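Long-range contacts in ATP-dependent 6-phosphofructokinase isozyme 2 (PDB 3UMO), which catalyses the ATP-dependent phosphorylation of D-fructose 6-phosphate to fructose 1,6-bisphosphate, the first committing step of glycolysis: residues Ile18-Ile22 against His96-Ser100; Leu176-Ile181 against Ser215-Lys219; Ala281-Ala285 against Asp299-Ile303. All coordinates share one frame; numbering follows the deposited sequence. Where two conformers were deposited one is given.

Contact 1: Ile18-Ile22 against His96-Ser100; sequences ITPQI and HVEAS
Thr19 is held by backbone bonds at both its N and its O. Its N donates to His96 O at 3.0 Å. Its O takes the N-H of Glu98 at 2.9 Å. The same oxygen also receives a CA-H...O contact from Val97 CA at 3.4 Å. One residue on, Pro20 O accepts from Ala99 N, at 3.0 Å. This is the parallel pairing of strands 12-19 and 93-97, two inner strands of the mixed four-stranded sheet, and the last bond carries it past the strand ends into the turns. Ile18 and His96 put their side chains on one face, Thr19 and Val97 on the other. Thr19 OG1 is satisfied by Arg29 O. On the Val97 face, Val97 CG1 is anti to the backbone N (chi1 -174°) and rests on Gln21 CA, while CG2 meets Ile22 CG2 at 3.9 Å. These two side chains cross at about a right angle, with Tyr104 of strand 103-107 against both. Gln21 bends at chi2 (-85°), which folds its amide back over the Ala99 methyl; NE2 lies 3.3 Å from Ala99 CB. Gln21 NE2 donates to Ala99 O of the second subunit, and that subunit's Gln21 NE2 donates to Ala99 O here.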
# COMPACT_ATOMS: atom_id res chain seq x y z
N ILE A 18 -10.46 -8.34 11.49
CA ILE A 18 -9.07 -8.04 11.76
C ILE A 18 -8.17 -8.97 10.95
O ILE A 18 -8.48 -10.16 10.80
CB ILE A 18 -8.76 -8.21 13.27
CG1 ILE A 18 -9.61 -7.24 14.10
CG2 ILE A 18 -7.30 -7.97 13.56
CD1 ILE A 18 -9.61 -7.55 15.60
N THR A 19 -7.07 -8.44 10.43
CA THR A 19 -6.09 -9.25 9.72
C THR A 19 -4.68 -8.70 10.03
O THR A 19 -4.54 -7.52 10.33
CB THR A 19 -6.40 -9.29 8.19
OG1 THR A 19 -5.73 -10.40 7.57
CG2 THR A 19 -6.01 -7.99 7.51
N PRO A 20 -3.65 -9.56 10.01
CA PRO A 20 -2.33 -9.07 10.44
C PRO A 20 -1.68 -8.09 9.47
O PRO A 20 -1.07 -7.11 9.90
CB PRO A 20 -1.49 -10.35 10.53
CG PRO A 20 -2.48 -11.45 10.70
CD PRO A 20 -3.67 -11.03 9.88
N GLN A 21 -1.78 -8.36 8.17
CA GLN A 21 -1.12 -7.53 7.18
C GLN A 21 -2.07 -7.29 6.01
O GLN A 21 -3.04 -8.02 5.83
CB GLN A 21 0.17 -8.21 6.68
CG GLN A 21 1.18 -8.57 7.77
CD GLN A 21 2.10 -7.41 8.13
OE1 GLN A 21 2.06 -6.35 7.50
NE2 GLN A 21 2.93 -7.61 9.15
N ILE A 22 -1.79 -6.26 5.22
CA ILE A 22 -2.55 -6.07 3.99
C ILE A 22 -1.62 -6.02 2.79
O ILE A 22 -0.63 -5.27 2.76
CB ILE A 22 -3.51 -4.85 4.05
CG1 ILE A 22 -4.34 -4.76 2.76
CG2 ILE A 22 -2.74 -3.56 4.30
CD1 ILE A 22 -5.57 -3.88 2.89
N HIS A 96 -9.47 -3.97 10.01
CA HIS A 96 -8.36 -3.42 10.78
C HIS A 96 -7.09 -4.23 10.51
O HIS A 96 -7.09 -5.45 10.61
CB HIS A 96 -8.66 -3.47 12.27
CG HIS A 96 -7.57 -2.89 13.11
ND1 HIS A 96 -7.48 -1.54 13.38
CD2 HIS A 96 -6.50 -3.47 13.70
CE1 HIS A 96 -6.41 -1.32 14.13
NE2 HIS A 96 -5.80 -2.47 14.33
N VAL A 97 -6.01 -3.54 10.14
CA VAL A 97 -4.73 -4.20 9.91
C VAL A 97 -3.84 -4.05 11.15
O VAL A 97 -3.44 -2.95 11.51
CB VAL A 97 -4.02 -3.65 8.65
CG1 VAL A 97 -2.77 -4.46 8.38
CG2 VAL A 97 -4.96 -3.70 7.45
N GLU A 98 -3.54 -5.18 11.79
CA GLU A 98 -2.82 -5.14 13.07
C GLU A 98 -1.42 -4.54 12.97
O GLU A 98 -1.00 -3.80 13.85
CB GLU A 98 -2.75 -6.54 13.70
CG GLU A 98 -2.79 -6.53 15.23
CD GLU A 98 -4.21 -6.50 15.79
OE1 GLU A 98 -4.83 -5.41 15.81
OE2 GLU A 98 -4.72 -7.57 16.20
N ALA A 99 -0.70 -4.85 11.90
CA ALA A 99 0.70 -4.40 11.79
C ALA A 99 0.86 -2.88 11.68
O ALA A 99 1.85 -2.31 12.15
CB ALA A 99 1.39 -5.10 10.63
N SER A 100 -0.12 -2.22 11.06
CA SER A 100 -0.02 -0.78 10.82
C SER A 100 -0.99 0.03 11.67
O SER A 100 -0.82 1.24 11.85
CB SER A 100 -0.32 -0.50 9.35
OG SER A 100 -1.62 -0.95 9.03

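Contact 2: Leu176-Ile181 against Ser215-Lys219; sequences LAIGNI and SGKAK
Lys219 N donates to Ile181 O at 2.7 Å, the shortest bond of this contact. It is nearly straight, with an N-H...O angle of 168°. Ala218 CA adds a CA-H...O contact to the same oxygen. In return, Ile181 N donates to Lys217 O at 3.0 Å. Lys217 O also takes a CA-H...O contact from Gly179 CA. Asn180 N instead bonds Gly216 O, 2.9 Å away. The lysine ends differ. Lys219 NZ makes a salt bridge to Glu182 and only a weak bond to Asn180 O. Lys217 runs extended to its last torsion, chi4 -96°, and lays its chain alongside Leu176 O, with CG 3.7 Å from that oxygen. Its CB packs on Leu176 CD2 at 3.8 Å, the two side chains crossing at about a right angle. With an alanine in place of Lys217, Leu176 O would probably lose the aliphatic chain that lies along it. Leu176 CD2 also touches the Ala218 methyl at 3.9 Å, and both residues pack on Val184. The arrangement joins two loops that follow helices 169-175 and 204-214. Gly216, with positive phi, closes the latter helix in a Schellman motif, and a single beta bridge between Ile181 and Ala218 joins the two loops just before strands 183-184 and 221-224.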
# COMPACT_ATOMS: atom_id res chain seq x y z
N LEU A 176 -33.00 18.55 -2.28
CA LEU A 176 -33.07 20.00 -2.10
C LEU A 176 -33.85 20.67 -3.22
O LEU A 176 -33.96 21.90 -3.25
CB LEU A 176 -31.67 20.59 -2.04
CG LEU A 176 -30.93 20.61 -0.70
CD1 LEU A 176 -29.45 20.40 -0.93
CD2 LEU A 176 -31.17 21.94 0.01
N ALA A 177 -34.38 19.88 -4.14
CA ALA A 177 -35.09 20.42 -5.29
C ALA A 177 -36.38 21.14 -4.88
O ALA A 177 -36.80 22.11 -5.51
CB ALA A 177 -35.38 19.33 -6.31
N ILE A 178 -37.00 20.65 -3.80
CA ILE A 178 -38.28 21.17 -3.35
C ILE A 178 -38.11 22.46 -2.55
O ILE A 178 -39.00 23.31 -2.54
CB ILE A 178 -39.02 20.16 -2.45
CG1 ILE A 178 -38.68 18.73 -2.85
CG2 ILE A 178 -40.52 20.41 -2.49
CD1 ILE A 178 -37.59 18.08 -2.02
N GLY A 179 -36.99 22.57 -1.85
CA GLY A 179 -36.71 23.74 -1.04
C GLY A 179 -37.31 23.68 0.35
O GLY A 179 -38.04 22.74 0.68
N ASN A 180 -37.00 24.69 1.15
CA ASN A 180 -37.49 24.81 2.53
C ASN A 180 -37.02 23.69 3.44
O ASN A 180 -37.67 23.38 4.44
CB ASN A 180 -39.02 24.93 2.56
CG ASN A 180 -39.52 26.17 1.85
OD1 ASN A 180 -38.98 27.26 2.04
ND2 ASN A 180 -40.54 26.01 1.02
N ILE A 181 -35.89 23.08 3.09
CA ILE A 181 -35.27 22.08 3.95
C ILE A 181 -34.80 22.77 5.22
O ILE A 181 -34.21 23.84 5.16
CB ILE A 181 -34.05 21.44 3.25
CG1 ILE A 181 -34.45 20.80 1.92
CG2 ILE A 181 -33.35 20.43 4.17
CD1 ILE A 181 -35.52 19.73 2.02
N SER A 215 -31.39 31.09 -1.97
CA SER A 215 -32.27 30.55 -3.00
C SER A 215 -33.54 29.92 -2.42
O SER A 215 -34.48 29.62 -3.15
CB SER A 215 -31.53 29.51 -3.85
OG SER A 215 -31.24 28.35 -3.09
N GLY A 216 -33.55 29.74 -1.10
CA GLY A 216 -34.70 29.17 -0.41
C GLY A 216 -34.67 27.65 -0.33
O GLY A 216 -35.63 27.03 0.14
N LYS A 217 -33.58 27.05 -0.78
CA LYS A 217 -33.47 25.59 -0.80
C LYS A 217 -33.38 25.01 0.61
O LYS A 217 -33.98 23.98 0.91
CB LYS A 217 -32.27 25.14 -1.63
CG LYS A 217 -32.47 25.30 -3.13
CD LYS A 217 -31.27 24.76 -3.91
CE LYS A 217 -31.56 24.70 -5.41
NZ LYS A 217 -32.01 23.35 -5.85
N ALA A 218 -32.62 25.68 1.47
CA ALA A 218 -32.48 25.24 2.86
C ALA A 218 -32.53 26.44 3.79
O ALA A 218 -32.05 27.52 3.44
CB ALA A 218 -31.19 24.45 3.05
N LYS A 219 -33.11 26.25 4.97
CA LYS A 219 -33.14 27.31 5.98
C LYS A 219 -31.76 27.48 6.60
O LYS A 219 -31.31 28.59 6.87
CB LYS A 219 -34.17 26.99 7.06
CG LYS A 219 -35.62 27.01 6.57
CD LYS A 219 -36.60 26.95 7.74
CE LYS A 219 -38.06 26.99 7.27
NZ LYS A 219 -38.49 25.71 6.66

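Contact 3: Ala281-Ala285 against Asp299-Ile303. With ATP (adenosine-5'-triphosphate), chain E.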
# COMPACT_ATOMS: atom_id res chain seq x y z
N ALA A 281 -18.69 19.57 18.41
CA ALA A 281 -18.30 18.83 19.61
C ALA A 281 -18.53 17.33 19.44
O ALA A 281 -17.66 16.52 19.76
CB ALA A 281 -19.03 19.35 20.85
N ALA A 282 -19.70 16.95 18.92
CA ALA A 282 -20.01 15.54 18.72
C ALA A 282 -19.21 14.92 17.59
O ALA A 282 -18.72 13.79 17.69
CB ALA A 282 -21.50 15.35 18.48
N GLY A 283 -19.09 15.65 16.47
CA GLY A 283 -18.30 15.18 15.35
C GLY A 283 -16.86 14.89 15.77
O GLY A 283 -16.30 13.84 15.46
N SER A 284 -16.26 15.83 16.49
CA SER A 284 -14.88 15.68 16.91
C SER A 284 -14.75 14.66 18.05
O SER A 284 -13.75 13.96 18.14
CB SER A 284 -14.29 17.04 17.28
OG SER A 284 -14.25 17.90 16.14
N ALA A 285 -15.78 14.56 18.89
CA ALA A 285 -15.79 13.54 19.93
C ALA A 285 -15.75 12.16 19.29
O ALA A 285 -15.06 11.26 19.77
CB ALA A 285 -17.02 13.68 20.81
N ASP A 299 -17.32 12.96 26.19
CA ASP A 299 -16.37 13.64 25.30
C ASP A 299 -17.04 14.81 24.60
O ASP A 299 -16.45 15.88 24.45
CB ASP A 299 -15.79 12.68 24.27
CG ASP A 299 -14.86 11.65 24.87
OD1 ASP A 299 -14.31 11.90 25.96
OD2 ASP A 299 -14.67 10.59 24.23
N THR A 300 -18.28 14.61 24.16
CA THR A 300 -19.02 15.67 23.47
C THR A 300 -19.24 16.85 24.42
O THR A 300 -19.04 18.01 24.06
CB THR A 300 -20.36 15.16 22.91
OG1 THR A 300 -20.12 14.06 22.02
CG2 THR A 300 -21.11 16.26 22.18
N GLN A 301 -19.63 16.55 25.66
CA GLN A 301 -19.84 17.58 26.66
C GLN A 301 -18.57 18.37 26.94
O GLN A 301 -18.61 19.60 27.06
CB GLN A 301 -20.37 16.97 27.97
CG GLN A 301 -20.48 17.97 29.11
CD GLN A 301 -21.28 17.43 30.28
OE1 GLN A 301 -21.38 16.22 30.48
NE2 GLN A 301 -21.86 18.34 31.07
N LYS A 302 -17.44 17.67 27.03
CA LYS A 302 -16.16 18.31 27.32
C LYS A 302 -15.75 19.27 26.20
O LYS A 302 -15.34 20.41 26.46
CB LYS A 302 -15.07 17.25 27.51
CG LYS A 302 -13.70 17.81 27.89
CD LYS A 302 -12.61 16.74 27.79
CE LYS A 302 -12.89 15.57 28.73
NZ LYS A 302 -11.81 14.54 28.68
N ILE A 303 -15.87 18.81 24.96
CA ILE A 303 -15.54 19.66 23.82
C ILE A 303 -16.51 20.84 23.73
O ILE A 303 -16.10 21.98 23.52
CB ILE A 303 -15.53 18.86 22.50
CG1 ILE A 303 -14.41 17.81 22.54
CG2 ILE A 303 -15.33 19.81 21.31
CD1 ILE A 303 -14.50 16.75 21.44
PG ATP E . -18.37 11.32 7.28
O1G ATP E . -19.73 11.16 6.71
O2G ATP E . -18.37 10.45 8.54
O3G ATP E . -17.29 10.91 6.34
PB ATP E . -18.33 14.02 6.84
O1B ATP E . -17.31 13.99 5.67
O2B ATP E . -19.80 14.19 6.40
O3B ATP E . -18.16 12.77 7.81
PA ATP E . -16.73 15.85 8.38
O1A ATP E . -15.53 15.10 7.87
O2A ATP E . -16.65 17.36 8.14
O3A ATP E . -18.03 15.28 7.77
O5' ATP E . -16.86 15.51 9.95
C5' ATP E . -17.79 16.20 10.72
C4' ATP E . -17.30 16.83 11.95
O4' ATP E . -16.49 15.87 12.65
C3' ATP E . -16.38 17.94 11.69
O3' ATP E . -17.05 19.12 11.46
C2' ATP E . -15.55 17.97 12.91
O2' ATP E . -16.26 18.49 13.95
C1' ATP E . -15.36 16.52 13.17
N9 ATP E . -14.14 16.02 12.53
C8 ATP E . -14.08 15.36 11.36
N7 ATP E . -12.77 15.07 11.12
C5 ATP E . -12.02 15.55 12.14
C6 ATP E . -10.65 15.53 12.42
N6 ATP E . -9.67 14.89 11.49
N1 ATP E . -10.23 16.12 13.56
C2 ATP E . -11.09 16.70 14.41
N3 ATP E . -12.41 16.72 14.16
C4 ATP E . -12.90 16.16 13.04
O HOH W 1 -16.27 10.29 22.09
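Ile303 has CG2 anti to the backbone N and CG1 anti to the carbonyl carbon (chi1 -64°), which turns CG2 onto Ala281 and sends the CG1 branch along the turn from Ala281 to Ala285. CG2 lies 3.6 Å from Ala281 CA. Chi2 is extended (166°) and carries CD1 to Ala285 N, also at 3.6 Å, and close to Ala281 O. Thr300 has a similar first torsion. Its CG2 sits over the backbone of Ala282 and touches the Ala282 methyl at 3.8 Å. Its OG1 lies 3.3 Å from Ala285 CB, but its hydrogen bond goes to Ser296 O, just ahead of its helix. The Ala281 methyl fits between Thr300 O and Ile303 CG2. The Ala285 methyl meets Thr300, Asp299 CB and Ile303 CD1. Facing helix 297-307, Ala281 and Ala285 present only methyls, and the axes of the two short segments come within 8.0 Å. No direct hydrogen bond links the segments. One water joins them instead, donating to Ala285 O and to Asp299 OD2.

Gly283 and Ser284, between the alanines of the same turn, serve the nucleotide. Ser284 OG accepts from ATP O2' at 3.0 Å and donates to ATP N3 at 2.9 Å, gripping ribose and adenine together. A side chain on Gly283 would run into ATP O4', so a bare backbone lets the sugar lie close. Lys27 of the third subunit also bonds this ATP, which fits a nucleotide shared between subunits. The axes of segments 281-285 and 299-303 make 126° between their N-to-C directions. Pro243 and Pro244, in the loop after strand 238-241, pack on Ser284 and Ile303 respectively, and Leu51, just after helix 40-50, touches Thr300.

Overall arrangement
The three contacts follow one another along the chain without overlap, and none touches another. Contact 1 lies in the mixed four-stranded sheet, where strands 12-19 and 93-97 end and a second subunit approaches. Contact 2 lies on the opposite side of the chain's centre, about 45 Å away between centres, among loops leading to strand 183-184 at the edge of the parallel sheet and to strand 221-224. Contact 3 is about 29 Å from each, centre to centre, and packs two C-terminal helices next to ATP. Together they sample a subunit interface, a loop junction beside the edge strand 183-184, and the nucleotide site of this ribokinase-clan kinase.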